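Extracellular solute-binding protein family 1 (Alicyclobacillus acidocaldarius subsp. acidocaldarius, PDB 4OVJ) probably binds a solute outside the cell and delivers it to a membrane ABC transporter for uptake. Local coordinates at residues P245-P248 / M249-G252; E257-W260 / V261-V265. All coordinates share one frame; numbering follows the deposited sequence.

Contact 1 of 2, residues P245-P248 / M249-G252; sequences PTDP and MVQG
Asp247 turns its carboxylate forward along the chain, CG lying anti to the backbone N (chi1 -179°), and OD1 accepts a bond from Met249 N at 2.9 Å. This side-chain bond to the second residue onward makes an Asx turn, built on the Asp-Pro pair. The NH approaches OD1 from above the carboxylate plane, 48° out of it. Proline suits the middle of the turn because its ring restricts phi and asks for no partner for its nitrogen. A type I beta turn follows from Met249 to Gly252, closed by Gly252 N bonding to Met249 O; glycine takes the positive phi at its end easily. Gln251 N donates to Asp247 O (3.1 Å). OD1 of Asp247 also takes Asn180 ND2, and OD2 takes Ala243 N. Replacing Asp247 by alanine removes both oxygens and is likely to leave the Met249 amide without its mate and the turn less firmly held. On the apolar side Val250 sets CG2 against Asp247 CB (3.9 Å) and CG1 against Pro245 CA (4.0 Å), while Leu267 of helix 263-269 packs on both Val250 and Asp247. Gln251, long enough to span the turn, runs extended back to Pro245, where NE2 meets a lone pair of the carbonyl O in the carbonyl plane at 3.1 Å, with Pro245 O close to the plane of the Gln251 amide.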
ATOM      1  N   PRO A 245       3.633  20.999  -1.438  1.00 11.24           N
ATOM      2  CA  PRO A 245       4.289  22.052  -2.241  1.00 11.10           C
ATOM      3  C   PRO A 245       5.823  21.981  -2.310  1.00 10.40           C
ATOM      4  O   PRO A 245       6.398  22.495  -3.246  1.00 11.52           O
ATOM      5  CB  PRO A 245       3.858  23.338  -1.544  1.00 10.58           C
ATOM      6  CG  PRO A 245       2.549  23.006  -0.926  1.00 13.25           C
ATOM      7  CD  PRO A 245       2.668  21.574  -0.481  1.00 13.49           C
ATOM      8  N   THR A 246       6.470  21.333  -1.339  1.00 10.71           N
ATOM      9  CA  THR A 246       7.918  21.143  -1.361  1.00 11.51           C
ATOM     10  C   THR A 246       8.417  20.013  -2.278  1.00 11.59           C
ATOM     11  O   THR A 246       9.619  19.832  -2.420  1.00 11.82           O
ATOM     12  CB  THR A 246       8.448  20.844   0.047  1.00 12.58           C
ATOM     13  OG1 THR A 246       7.807  19.673   0.556  1.00 12.46           O
ATOM     14  CG2 THR A 246       8.191  22.021   0.968  1.00 14.32           C
ATOM     15  N   ASP A 247       7.491  19.253  -2.860  1.00 10.74           N
ATOM     16  CA  ASP A 247       7.817  18.166  -3.785  1.00 10.64           C
ATOM     17  C   ASP A 247       8.237  18.792  -5.117  1.00 10.54           C
ATOM     18  O   ASP A 247       7.470  19.566  -5.691  1.00 10.50           O
ATOM     19  CB  ASP A 247       6.578  17.277  -3.944  1.00 10.98           C
ATOM     20  CG  ASP A 247       6.793  16.088  -4.875  1.00 12.98           C
ATOM     21  OD1 ASP A 247       7.774  16.064  -5.669  1.00 12.31           O
ATOM     22  OD2 ASP A 247       5.939  15.171  -4.813  1.00 14.11           O
ATOM     23  N   PRO A 248       9.455  18.483  -5.613  1.00 10.81           N
ATOM     24  CA  PRO A 248       9.867  19.117  -6.883  1.00 11.80           C
ATOM     25  C   PRO A 248       8.938  18.852  -8.061  1.00 11.37           C
ATOM     26  O   PRO A 248       8.915  19.640  -9.017  1.00 11.48           O
ATOM     27  CB  PRO A 248      11.241  18.520  -7.182  1.00 12.58           C
ATOM     28  CG  PRO A 248      11.624  17.688  -6.029  1.00 12.88           C
ATOM     29  CD  PRO A 248      10.516  17.643  -5.026  1.00 11.48           C
HETATM   30  N   MSE A 249       8.196  17.754  -8.017  1.00 11.96           N
HETATM   31  CA  MSE A 249       7.232  17.499  -9.085  1.00 13.14           C
HETATM   32  C   MSE A 249       6.112  18.515  -9.056  1.00 14.00           C
HETATM   33  O   MSE A 249       5.684  19.016 -10.098  1.00 15.78           O
HETATM   34  CB  MSE A 249       6.708  16.080  -8.984  1.00 16.21           C
HETATM   35  CG  MSE A 249       6.268  15.706 -10.378  1.00 19.01           C
HETATM   36 SE   MSE A 249       5.842  13.819 -10.402  0.70 14.08          SE
HETATM   37  CE  MSE A 249       5.129  13.930 -12.219  1.00 20.26           C
ATOM     38  N   VAL A 250       5.640  18.849  -7.858  1.00 13.65           N
ATOM     39  CA  VAL A 250       4.617  19.889  -7.682  1.00 12.85           C
ATOM     40  C   VAL A 250       5.136  21.261  -8.120  1.00 13.01           C
ATOM     41  O   VAL A 250       4.380  22.091  -8.641  1.00 16.40           O
ATOM     42  CB  VAL A 250       4.123  19.908  -6.212  1.00 12.58           C
ATOM     43  CG1 VAL A 250       3.201  21.078  -5.946  1.00 13.21           C
ATOM     44  CG2 VAL A 250       3.417  18.596  -5.886  1.00 14.13           C
ATOM     45  N   GLN A 251       6.432  21.495  -7.935  1.00 12.79           N
ATOM     46  CA  GLN A 251       7.056  22.756  -8.327  1.00 13.46           C
ATOM     47  C   GLN A 251       7.383  22.843  -9.817  1.00 13.78           C
ATOM     48  O   GLN A 251       7.827  23.890 -10.302  1.00 14.73           O
ATOM     49  CB  GLN A 251       8.337  22.966  -7.533  1.00 12.62           C
ATOM     50  CG  GLN A 251       8.114  22.996  -6.035  1.00 13.13           C
ATOM     51  CD  GLN A 251       9.408  23.109  -5.279  1.00 13.61           C
ATOM     52  OE1 GLN A 251      10.487  23.162  -5.869  1.00 17.43           O
ATOM     53  NE2 GLN A 251       9.316  23.166  -3.972  1.00 15.03           N
ATOM     54  N   GLY A 252       7.194  21.742 -10.531  1.00 14.19           N
ATOM     55  CA  GLY A 252       7.526  21.670 -11.948  1.00 14.45           C
ATOM     56  C   GLY A 252       9.002  21.494 -12.266  1.00 12.50           C
ATOM     57  O   GLY A 252       9.416  21.658 -13.411  1.00 14.15           O
TER

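Contact 2 of 2, residues E257-W260 / V261-V265; sequences ELTW and VNYVV. With SO4 (sulfate ion), chain B.
Tyr263 N bonds to Trp260 O at 3.1 Å, which brings the Tyr263 ring beside Trp260, CD2 4.0 Å from Trp260 CB. The Thr259 and Tyr263 side chains cross at about a right angle, Thr259 OG1 lying 3.3 Å from Tyr263 CD2; a small beta-branched residue fits here because its hydroxyl and methyl both meet the ring. Over one face of the phenol sits Asn262 ND2, 4.2 Å above the ring centre. Asn262 reaches this place with CG between its backbone N and carbonyl carbon (chi1 77°), which also carries OD1 to 3.1 Å from Trp260 CB. The backbone here is a type I beta turn from Trp260 to Tyr263 that passes strand 256-260 into helix 263-269, in a fold of the periplasmic-binding-protein clan. Trp260 sends its indole away from the turn, and NE1 donates to sulfate O2 in the ring plane, 2.9 Å away and nearly straight at 173°. Tyr139, stacked on Trp260, also bonds the sulfate, as does Ser184. Farther out, Asn137 of strand 128-144 bonds Asn262 OD1, and strand 128-144 pairs with Thr259 through Ala140.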
ATOM      1  N   GLU A 257       8.056  10.698 -10.339  1.00  7.81           N
ATOM      2  CA  GLU A 257       8.235  10.276  -8.970  1.00  8.89           C
ATOM      3  C   GLU A 257       7.767   8.824  -8.830  1.00  8.28           C
ATOM      4  O   GLU A 257       6.705   8.459  -9.343  1.00  8.56           O
ATOM      5  CB  GLU A 257       7.406  11.222  -8.103  1.00 13.05           C
ATOM      6  CG  GLU A 257       7.543  11.032  -6.635  1.00 16.09           C
ATOM      7  CD  GLU A 257       6.950  12.197  -5.852  1.00 16.37           C
ATOM      8  OE1 GLU A 257       6.292  13.133  -6.426  1.00 16.09           O
ATOM      9  OE2 GLU A 257       7.178  12.173  -4.648  1.00 20.49           O
ATOM     10  N   LEU A 258       8.594   8.007  -8.181  1.00  7.97           N
ATOM     11  CA  LEU A 258       8.271   6.638  -7.814  1.00  9.02           C
ATOM     12  C   LEU A 258       7.657   6.713  -6.431  1.00  9.64           C
ATOM     13  O   LEU A 258       8.346   7.054  -5.464  1.00 11.57           O
ATOM     14  CB  LEU A 258       9.546   5.784  -7.770  1.00 10.54           C
ATOM     15  CG  LEU A 258       9.414   4.410  -7.102  1.00 14.82           C
ATOM     16  CD1 LEU A 258       8.441   3.560  -7.886  1.00 16.19           C
ATOM     17  CD2 LEU A 258      10.776   3.741  -6.983  1.00 18.28           C
ATOM     18  N   THR A 259       6.357   6.455  -6.335  1.00  8.26           N
ATOM     19  CA  THR A 259       5.667   6.585  -5.057  1.00  9.13           C
ATOM     20  C   THR A 259       4.402   5.746  -5.079  1.00  8.38           C
ATOM     21  O   THR A 259       4.148   5.014  -6.040  1.00  8.94           O
ATOM     22  CB  THR A 259       5.328   8.049  -4.761  1.00 11.42           C
ATOM     23  OG1 THR A 259       4.780   8.161  -3.435  1.00 15.07           O
ATOM     24  CG2 THR A 259       4.344   8.581  -5.785  1.00 11.30           C
ATOM     25  N   TRP A 260       3.611   5.836  -4.019  1.00  8.43           N
ATOM     26  CA  TRP A 260       2.357   5.102  -3.970  1.00  8.88           C
ATOM     27  C   TRP A 260       1.365   5.643  -4.989  1.00  9.23           C
ATOM     28  O   TRP A 260       1.210   6.864  -5.152  1.00  9.18           O
ATOM     29  CB  TRP A 260       1.771   5.135  -2.568  1.00  9.80           C
ATOM     30  CG  TRP A 260       2.702   4.487  -1.621  1.00 11.46           C
ATOM     31  CD1 TRP A 260       3.695   5.090  -0.880  1.00 12.80           C
ATOM     32  CD2 TRP A 260       2.795   3.088  -1.361  1.00 11.49           C
ATOM     33  NE1 TRP A 260       4.389   4.133  -0.160  1.00 13.76           N
ATOM     34  CE2 TRP A 260       3.847   2.902  -0.430  1.00 13.48           C
ATOM     35  CE3 TRP A 260       2.082   1.971  -1.813  1.00  9.71           C
ATOM     36  CZ2 TRP A 260       4.202   1.640   0.053  1.00 14.26           C
ATOM     37  CZ3 TRP A 260       2.438   0.709  -1.324  1.00 11.26           C
ATOM     38  CH2 TRP A 260       3.487   0.558  -0.401  1.00 13.07           C
ATOM     39  N   VAL A 261       0.684   4.731  -5.671  1.00 10.09           N
ATOM     40  CA  VAL A 261      -0.156   5.113  -6.787  1.00 11.41           C
ATOM     41  C   VAL A 261      -1.300   6.049  -6.381  1.00 12.66           C
ATOM     42  O   VAL A 261      -1.733   6.868  -7.188  1.00 14.89           O
ATOM     43  CB  VAL A 261      -0.671   3.877  -7.566  1.00 11.89           C
ATOM     44  CG1 VAL A 261      -1.746   3.137  -6.785  1.00 11.63           C
ATOM     45  CG2 VAL A 261      -1.175   4.292  -8.934  1.00 13.71           C
ATOM     46  N   ASN A 262      -1.739   5.959  -5.128  1.00 12.76           N
ATOM     47  CA  ASN A 262      -2.798   6.809  -4.577  1.00 16.62           C
ATOM     48  C   ASN A 262      -2.514   8.292  -4.718  1.00 15.15           C
ATOM     49  O   ASN A 262      -3.441   9.098  -4.790  1.00 18.38           O
ATOM     50  CB  ASN A 262      -3.059   6.478  -3.091  1.00 17.13           C
ATOM     51  CG  ASN A 262      -2.010   7.059  -2.142  1.00 21.02           C
ATOM     52  OD1 ASN A 262      -0.911   6.525  -2.006  1.00 20.56           O
ATOM     53  ND2 ASN A 262      -2.368   8.139  -1.435  1.00 26.33           N
ATOM     54  N   TYR A 263      -1.232   8.649  -4.757  1.00 11.94           N
ATOM     55  CA  TYR A 263      -0.832  10.040  -4.875  1.00 11.43           C
ATOM     56  C   TYR A 263      -1.162  10.669  -6.221  1.00 12.38           C
ATOM     57  O   TYR A 263      -1.097  11.893  -6.340  1.00 12.07           O
ATOM     58  CB  TYR A 263       0.668  10.214  -4.589  1.00  9.21           C
ATOM     59  CG  TYR A 263       1.008  10.183  -3.125  1.00 11.04           C
ATOM     60  CD1 TYR A 263       0.583  11.197  -2.276  1.00 13.81           C
ATOM     61  CD2 TYR A 263       1.775   9.162  -2.589  1.00 12.72           C
ATOM     62  CE1 TYR A 263       0.895  11.185  -0.931  1.00 15.97           C
ATOM     63  CE2 TYR A 263       2.089   9.138  -1.236  1.00 15.31           C
ATOM     64  CZ  TYR A 263       1.643  10.154  -0.417  1.00 14.99           C
ATOM     65  OH  TYR A 263       1.954  10.168   0.921  1.00 21.83           O
ATOM     66  N   VAL A 264      -1.507   9.871  -7.240  1.00 13.05           N
ATOM     67  CA  VAL A 264      -1.751  10.467  -8.551  1.00 14.10           C
ATOM     68  C   VAL A 264      -2.901  11.478  -8.517  1.00 13.84           C
ATOM     69  O   VAL A 264      -2.848  12.477  -9.229  1.00 14.10           O
ATOM     70  CB  VAL A 264      -1.951   9.432  -9.685  1.00 16.58           C
ATOM     71  CG1 VAL A 264      -3.258   8.689  -9.532  1.00 18.59           C
ATOM     72  CG2 VAL A 264      -1.899  10.116 -11.053  1.00 18.06           C
ATOM     73  N   VAL A 265      -3.922  11.240  -7.693  1.00 12.77           N
ATOM     74  CA  VAL A 265      -5.058  12.165  -7.646  1.00 13.51           C
ATOM     75  C   VAL A 265      -4.601  13.516  -7.102  1.00 13.12           C
ATOM     76  O   VAL A 265      -4.863  14.554  -7.710  1.00 14.95           O
ATOM     77  CB  VAL A 265      -6.224  11.610  -6.801  1.00 14.73           C
ATOM     78  CG1 VAL A 265      -7.248  12.699  -6.497  1.00 17.71           C
ATOM     79  CG2 VAL A 265      -6.862  10.434  -7.524  1.00 16.84           C
TER
HETATM   80  S   SO4 B 501       7.568   5.836   0.847  0.50 21.07           S
HETATM   81  O1  SO4 B 501       8.584   6.332   1.797  0.50 18.09           O
HETATM   82  O2  SO4 B 501       6.734   4.773   1.463  0.50 17.34           O
HETATM   83  O3  SO4 B 501       6.669   6.948   0.479  0.50 19.69           O
HETATM   84  O4  SO4 B 501       8.259   5.338  -0.359  0.50 16.14           O

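In the fold
Contacts 1 and 2 follow one another along the chain, their centres 13 Å apart, and meet through side chains. Asp247 OD2 comes within 2.6 Å of Glu257 OE1, so close for two carboxylates that a proton is probably shared between them. Beside this pair Met249 SE packs 3.8 Å from Glu257 CB, and Thr242 bonds Glu257 OE2. The centre of contact 1 lies about 22 Å, and that of contact 2 about 11 Å, from the centre of the chain. The sulfate at Trp260, probably from the crystallisation liquor, belongs to contact 2 and may mark part of the solute pocket; Asp247 and Met249 meet Glu257 near the start of strand 256-260, while Trp260 at its other end holds the sulfate.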